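Side-chain contact in Aac(6')-Ih protein (Acinetobacter baumannii, PDB 4E8O), which probably transfers an acetyl group from acetyl coenzyme A to the 6'-amino group of aminoglycoside antibiotics, giving resistance to them: residues 41-46 with 76-81. Residues are numbered along the deposited sequence; the frame is centred on the assembly and turned at random.
Sequences LLWPDH and IAMLEA
Trp43 and Glu80 meet ring edge to carboxylate: the six-membered end of the indole points at the acid, with Trp43 CZ3 3.7 Å from Glu80 OE2 and 3.8 Å from Glu80 OE1. Glu80 CD lies in the ring plane, but the carboxylate is turned 82° against the indole, so its two oxygens straddle that plane. The weakly positive C-H rim of the ring, and not its electron-rich face, is thus offered to the acid. Glu80 reaches out from the strand to meet the indole head-on. Its polar end is held chiefly by helix 32-42, where OE2 forms a salt bridge with Arg39 NE and accepts a hydrogen bond from Trp35 NE1. Together these two bonds help to fix the rotation of the carboxylate against the indole edge.

Beside this polar meeting lies an apolar one. Leu42, with CG anti to the backbone N (chi1 -175°), sends CD2 to within 3.7 Å of Met78 CE. The same CD2 rests 3.6 Å above one face of the Trp43 indole, nearer the periphery than the middle, so neighbouring side chains at the helix end pack on each other as well as on the strand. The thioether of Met78 bends at chi3 (-86°), bringing CE to Leu42 and, more loosely, obliquely to the indole at 4.5 Å from Trp43 CZ3. Leu38 of the same helix and Phe103 of strand 96-104 also touch Met78.

Met78 and Glu80 therefore face helix 32-42 and the turn that follows it, whereas Leu79 between them packs on helix 113-127. A central strand with helices packed against both its faces is characteristic of the GNAT acetyltransferase fold.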
loop_
_atom_site.group_PDB
_atom_site.type_symbol
_atom_site.label_atom_id
_atom_site.label_comp_id
_atom_site.label_asym_id
_atom_site.label_seq_id
_atom_site.Cartn_x
_atom_site.Cartn_y
_atom_site.Cartn_z
ATOM N N LEU B 41 -22.207 -6.327 -5.106
ATOM C CA LEU B 41 -22.133 -5.921 -6.507
ATOM C C LEU B 41 -20.729 -5.412 -6.806
ATOM O O LEU B 41 -20.173 -5.676 -7.874
ATOM C CB LEU B 41 -23.151 -4.826 -6.811
ATOM C CG LEU B 41 -24.614 -5.077 -6.454
ATOM C CD1 LEU B 41 -25.454 -3.929 -6.950
ATOM C CD2 LEU B 41 -25.113 -6.380 -7.039
ATOM N N LEU B 42 -20.164 -4.678 -5.851
ATOM C CA LEU B 42 -18.816 -4.140 -5.985
ATOM C C LEU B 42 -17.800 -5.269 -5.891
ATOM O O LEU B 42 -17.000 -5.476 -6.806
ATOM C CB LEU B 42 -18.550 -3.092 -4.899
ATOM C CG LEU B 42 -17.229 -2.318 -4.952
ATOM C CD1 LEU B 42 -17.057 -1.649 -6.305
ATOM C CD2 LEU B 42 -17.159 -1.279 -3.840
ATOM N N TRP B 43 -17.846 -5.999 -4.781
ATOM C CA TRP B 43 -16.946 -7.123 -4.562
ATOM C C TRP B 43 -17.740 -8.404 -4.328
ATOM O O TRP B 43 -18.078 -8.726 -3.188
ATOM C CB TRP B 43 -16.034 -6.857 -3.358
ATOM C CG TRP B 43 -15.274 -5.555 -3.416
ATOM C CD1 TRP B 43 -14.436 -5.129 -4.415
ATOM C CD2 TRP B 43 -15.259 -4.524 -2.415
ATOM N NE1 TRP B 43 -13.917 -3.892 -4.098
ATOM C CE2 TRP B 43 -14.405 -3.502 -2.876
ATOM C CE3 TRP B 43 -15.891 -4.368 -1.178
ATOM C CZ2 TRP B 43 -14.166 -2.338 -2.139
ATOM C CZ3 TRP B 43 -15.654 -3.213 -0.448
ATOM C CH2 TRP B 43 -14.799 -2.213 -0.930
ATOM N N PRO B 44 -18.051 -9.136 -5.409
ATOM C CA PRO B 44 -18.742 -10.424 -5.265
ATOM C C PRO B 44 -17.944 -11.396 -4.397
ATOM O O PRO B 44 -16.809 -11.730 -4.740
ATOM C CB PRO B 44 -18.811 -10.943 -6.707
ATOM C CG PRO B 44 -18.798 -9.709 -7.548
ATOM C CD PRO B 44 -17.895 -8.745 -6.823
ATOM N N ASP B 45 -18.529 -11.836 -3.285
ATOM C CA ASP B 45 -17.869 -12.779 -2.386
ATOM C C ASP B 45 -18.881 -13.458 -1.472
ATOM O O ASP B 45 -20.069 -13.133 -1.483
ATOM C CB ASP B 45 -16.802 -12.072 -1.537
ATOM C CG ASP B 45 -15.687 -13.013 -1.086
ATOM O OD1 ASP B 45 -15.892 -14.250 -1.103
ATOM O OD2 ASP B 45 -14.604 -12.516 -0.704
ATOM N N HIS B 46 -18.390 -14.407 -0.686
ATOM C CA HIS B 46 -19.248 -15.128 0.235
ATOM C C HIS B 46 -19.855 -14.193 1.284
ATOM O O HIS B 46 -19.199 -13.288 1.803
ATOM C CB HIS B 46 -18.496 -16.305 0.860
ATOM C CG HIS B 46 -18.185 -17.396 -0.117
ATOM N ND1 HIS B 46 -18.737 -17.439 -1.380
ATOM C CD2 HIS B 46 -17.378 -18.479 -0.023
ATOM C CE1 HIS B 46 -18.288 -18.504 -2.019
ATOM N NE2 HIS B 46 -17.462 -19.152 -1.218
ATOM N N ILE B 76 -28.741 3.312 -2.898
ATOM C CA ILE B 76 -28.327 3.353 -4.299
ATOM C C ILE B 76 -26.825 3.549 -4.500
ATOM O O ILE B 76 -26.336 3.477 -5.629
ATOM C CB ILE B 76 -29.136 4.406 -5.119
ATOM C CG1 ILE B 76 -29.099 5.792 -4.458
ATOM C CG2 ILE B 76 -30.574 3.949 -5.303
ATOM C CD1 ILE B 76 -27.885 6.641 -4.825
ATOM N N ALA B 77 -26.101 3.800 -3.410
ATOM C CA ALA B 77 -24.652 3.992 -3.473
ATOM C C ALA B 77 -23.983 3.733 -2.127
ATOM O O ALA B 77 -24.610 3.886 -1.077
ATOM C CB ALA B 77 -24.319 5.395 -3.961
ATOM N N MET B 78 -22.709 3.348 -2.165
ATOM C CA MET B 78 -21.923 3.125 -0.952
ATOM C C MET B 78 -20.481 3.557 -1.162
ATOM O O MET B 78 -19.992 3.572 -2.292
ATOM C CB MET B 78 -21.938 1.647 -0.555
ATOM C CG MET B 78 -21.452 0.713 -1.653
ATOM S SD MET B 78 -20.696 -0.808 -1.033
ATOM C CE MET B 78 -19.010 -0.258 -0.782
ATOM N N LEU B 79 -19.805 3.896 -0.067
ATOM C CA LEU B 79 -18.385 4.219 -0.093
ATOM C C LEU B 79 -17.729 3.653 1.159
ATOM O O LEU B 79 -18.335 3.636 2.237
ATOM C CB LEU B 79 -18.178 5.738 -0.143
ATOM C CG LEU B 79 -16.740 6.268 -0.089
ATOM C CD1 LEU B 79 -16.621 7.567 -0.858
ATOM C CD2 LEU B 79 -16.285 6.482 1.344
ATOM N N GLU B 80 -16.490 3.196 1.021
ATOM C CA GLU B 80 -15.697 2.805 2.174
ATOM C C GLU B 80 -14.344 3.494 2.078
ATOM O O GLU B 80 -13.758 3.575 1.001
ATOM C CB GLU B 80 -15.544 1.276 2.238
ATOM C CG GLU B 80 -16.883 0.539 2.300
ATOM C CD GLU B 80 -16.748 -0.967 2.443
ATOM O OE1 GLU B 80 -15.673 -1.452 2.871
ATOM O OE2 GLU B 80 -17.731 -1.675 2.132
ATOM N N ALA B 81 -13.844 4.001 3.197
ATOM C CA ALA B 81 -12.548 4.665 3.187
ATOM C C ALA B 81 -11.824 4.360 4.476
ATOM O O ALA B 81 -12.438 3.913 5.449
ATOM C CB ALA B 81 -12.707 6.170 3.000
#